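Tail fiber protein (Pseudomonas aeruginosa, PDB 6CL6) forms the trimeric receptor-binding fiber of an R-type pyocin, a contractile injection system, and probably recognises the surface of target bacteria. Local coordinates at residues A[194-197]-A[202-205]. Numbering follows the deposited sequence.
Sequences YFRC and TWFP
The guanidinium of R196 stacks over a face of the W203 indole, the two planes only 15° apart. CZ of R196 sits 3.6 Å from the centroid of the six-membered ring of W203, over the ring face, which makes this a cation-pi contact as well as a stack. NE and CZ of R196 both come to 3.2 Å from CE3 of W203. The first torsion (chi1 75°) sets CG of R196 between its backbone N and carbonyl carbon; from there the chain runs extended to NE and lays its planar end over the ring. The rotation and position of the guanidinium are held by partners in the same chain: NE donates a hydrogen bond to OE1 of Q183 on strand 180-187, and NH2 forms a salt bridge with OD1 of D141, which probably offsets part of the positive charge.

Both segments belong to the antiparallel hairpin of strands 193-199 and 202-208, with the second strand, interrupted at F204-P205, at the edge of its mixed sheet within this chain. One direct backbone bond ties them here: N of F204 donates to O of C197 at 3.0 Å, nearly straight at 165°. A water links the R196 side chain to the backbone of the same F204, accepting from NH1 of R196 (2.9 Å) in the plane of the guanidinium and donating to O of F204 (2.8 Å).

The F204 ring turns its edge to O of C197, with CD2 of F204 3.6 Å from that oxygen, and also packs on D189 of a second subunit. CB of R196 rests 3.7 Å from O of F204.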
ATOM      1  N   TYR A 194     -11.603 -23.899  -1.052  1.00 11.41           N
ATOM      2  CA  TYR A 194     -10.838 -24.403   0.073  1.00  8.00           C
ATOM      3  C   TYR A 194     -10.369 -25.826  -0.149  1.00 12.88           C
ATOM      4  O   TYR A 194     -11.047 -26.598  -0.825  1.00  8.64           O
ATOM      5  CB  TYR A 194     -11.681 -24.433   1.353  1.00  8.74           C
ATOM      6  CG  TYR A 194     -12.139 -23.067   1.845  1.00  7.38           C
ATOM      7  CD1 TYR A 194     -13.232 -22.423   1.263  1.00  9.41           C
ATOM      8  CD2 TYR A 194     -11.502 -22.452   2.868  1.00  8.47           C
ATOM      9  CE1 TYR A 194     -13.637 -21.214   1.702  1.00 12.31           C
ATOM     10  CE2 TYR A 194     -11.916 -21.232   3.339  1.00  8.55           C
ATOM     11  CZ  TYR A 194     -12.979 -20.614   2.752  1.00 13.91           C
ATOM     12  OH  TYR A 194     -13.402 -19.379   3.224  1.00 15.94           O
ATOM     13  N   PHE A 195      -9.259 -26.196   0.506  1.00  7.78           N
ATOM     14  CA  PHE A 195      -8.820 -27.579   0.422  1.00  9.35           C
ATOM     15  C   PHE A 195      -8.162 -28.038   1.730  1.00 11.01           C
ATOM     16  O   PHE A 195      -7.592 -27.248   2.485  1.00  9.99           O
ATOM     17  CB  PHE A 195      -7.903 -27.792  -0.799  1.00 28.03           C
ATOM     18  CG  PHE A 195      -6.723 -26.925  -0.823  1.00 25.63           C
ATOM     19  CD1 PHE A 195      -6.789 -25.645  -1.357  1.00 36.30           C
ATOM     20  CD2 PHE A 195      -5.507 -27.375  -0.311  1.00 24.65           C
ATOM     21  CE1 PHE A 195      -5.647 -24.812  -1.351  1.00 28.16           C
ATOM     22  CE2 PHE A 195      -4.373 -26.570  -0.317  1.00 29.79           C
ATOM     23  CZ  PHE A 195      -4.443 -25.279  -0.832  1.00 29.95           C
ATOM     24  N   ARG A 196      -8.255 -29.338   1.999  1.00  8.22           N
ATOM     25  CA  ARG A 196      -7.596 -29.921   3.154  1.00 13.10           C
ATOM     26  C   ARG A 196      -7.436 -31.421   2.920  1.00 13.68           C
ATOM     27  O   ARG A 196      -7.952 -31.993   1.945  1.00  9.72           O
ATOM     28  CB  ARG A 196      -8.352 -29.650   4.463  1.00 12.10           C
ATOM     29  CG  ARG A 196      -9.612 -30.498   4.650  1.00  7.65           C
ATOM     30  CD  ARG A 196     -10.307 -30.283   5.994  1.00 13.13           C
ATOM     31  NE  ARG A 196     -11.518 -31.114   6.087  1.00 15.77           N
ATOM     32  CZ  ARG A 196     -12.104 -31.484   7.216  1.00 10.17           C
ATOM     33  NH1 ARG A 196     -11.617 -31.099   8.396  1.00 13.40           N
ATOM     34  NH2 ARG A 196     -13.189 -32.261   7.182  1.00  9.31           N
ATOM     35  N   CYS A 197      -6.716 -32.060   3.842  1.00 12.12           N
ATOM     36  CA  CYS A 197      -6.434 -33.490   3.794  1.00 15.03           C
ATOM     37  C   CYS A 197      -6.429 -34.093   5.190  1.00 13.31           C
ATOM     38  O   CYS A 197      -5.806 -33.531   6.113  1.00 15.44           O
ATOM     39  CB  CYS A 197      -5.057 -33.750   3.156  1.00  8.43           C
ATOM     40  SG  CYS A 197      -4.570 -35.491   2.982  1.00 12.90           S
ATOM     41  N   THR A 202      -5.702 -37.558  11.078  1.00 11.59           N
ATOM     42  CA  THR A 202      -5.788 -36.204  11.637  1.00 12.28           C
ATOM     43  C   THR A 202      -5.947 -35.195  10.505  1.00  8.24           C
ATOM     44  O   THR A 202      -5.148 -35.176   9.589  1.00 13.00           O
ATOM     45  CB  THR A 202      -4.540 -35.868  12.458  1.00 19.48           C
ATOM     46  OG1 THR A 202      -4.423 -36.798  13.549  1.00 22.85           O
ATOM     47  CG2 THR A 202      -4.614 -34.454  13.012  1.00 36.23           C
ATOM     48  N   TRP A 203      -6.972 -34.350  10.599  1.00 13.61           N
ATOM     49  CA  TRP A 203      -7.222 -33.369   9.546  1.00 13.44           C
ATOM     50  C   TRP A 203      -6.296 -32.170   9.678  1.00 16.50           C
ATOM     51  O   TRP A 203      -6.180 -31.566  10.744  1.00 13.41           O
ATOM     52  CB  TRP A 203      -8.664 -32.904   9.575  1.00 12.40           C
ATOM     53  CG  TRP A 203      -9.648 -33.960   9.229  1.00 12.97           C
ATOM     54  CD1 TRP A 203     -10.281 -34.796  10.102  1.00 17.37           C
ATOM     55  CD2 TRP A 203     -10.139 -34.290   7.919  1.00  8.46           C
ATOM     56  NE1 TRP A 203     -11.121 -35.652   9.422  1.00 20.99           N
ATOM     57  CE2 TRP A 203     -11.066 -35.353   8.082  1.00 14.38           C
ATOM     58  CE3 TRP A 203      -9.900 -33.785   6.627  1.00  7.29           C
ATOM     59  CZ2 TRP A 203     -11.740 -35.930   7.007  1.00 10.68           C
ATOM     60  CZ3 TRP A 203     -10.578 -34.390   5.537  1.00  8.58           C
ATOM     61  CH2 TRP A 203     -11.473 -35.431   5.747  1.00  9.24           C
ATOM     62  N   PHE A 204      -5.617 -31.845   8.591  1.00  9.35           N
ATOM     63  CA  PHE A 204      -4.959 -30.554   8.445  1.00 12.10           C
ATOM     64  C   PHE A 204      -5.991 -29.448   8.362  1.00 14.06           C
ATOM     65  O   PHE A 204      -7.131 -29.691   7.974  1.00 14.14           O
ATOM     66  CB  PHE A 204      -4.087 -30.540   7.192  1.00 12.05           C
ATOM     67  CG  PHE A 204      -2.735 -31.147   7.383  1.00 14.21           C
ATOM     68  CD1 PHE A 204      -1.719 -30.414   7.990  1.00 19.02           C
ATOM     69  CD2 PHE A 204      -2.455 -32.426   6.942  1.00 12.34           C
ATOM     70  CE1 PHE A 204      -0.457 -30.956   8.166  1.00 21.32           C
ATOM     71  CE2 PHE A 204      -1.197 -32.964   7.117  1.00 14.68           C
ATOM     72  CZ  PHE A 204      -0.197 -32.231   7.736  1.00 19.34           C
ATOM     73  N   PRO A 205      -5.593 -28.210   8.704  1.00 16.01           N
ATOM     74  CA  PRO A 205      -6.508 -27.067   8.573  1.00 10.64           C
ATOM     75  C   PRO A 205      -6.889 -26.822   7.139  1.00 14.51           C
ATOM     76  O   PRO A 205      -6.113 -27.082   6.218  1.00 10.06           O
ATOM     77  CB  PRO A 205      -5.697 -25.876   9.120  1.00 16.47           C
ATOM     78  CG  PRO A 205      -4.572 -26.483   9.894  1.00 38.86           C
ATOM     79  CD  PRO A 205      -4.270 -27.798   9.213  1.00 26.17           C
TER
HETATM   80  O   HOH W   1      -9.600 -29.208   9.239  1.00 12.68           O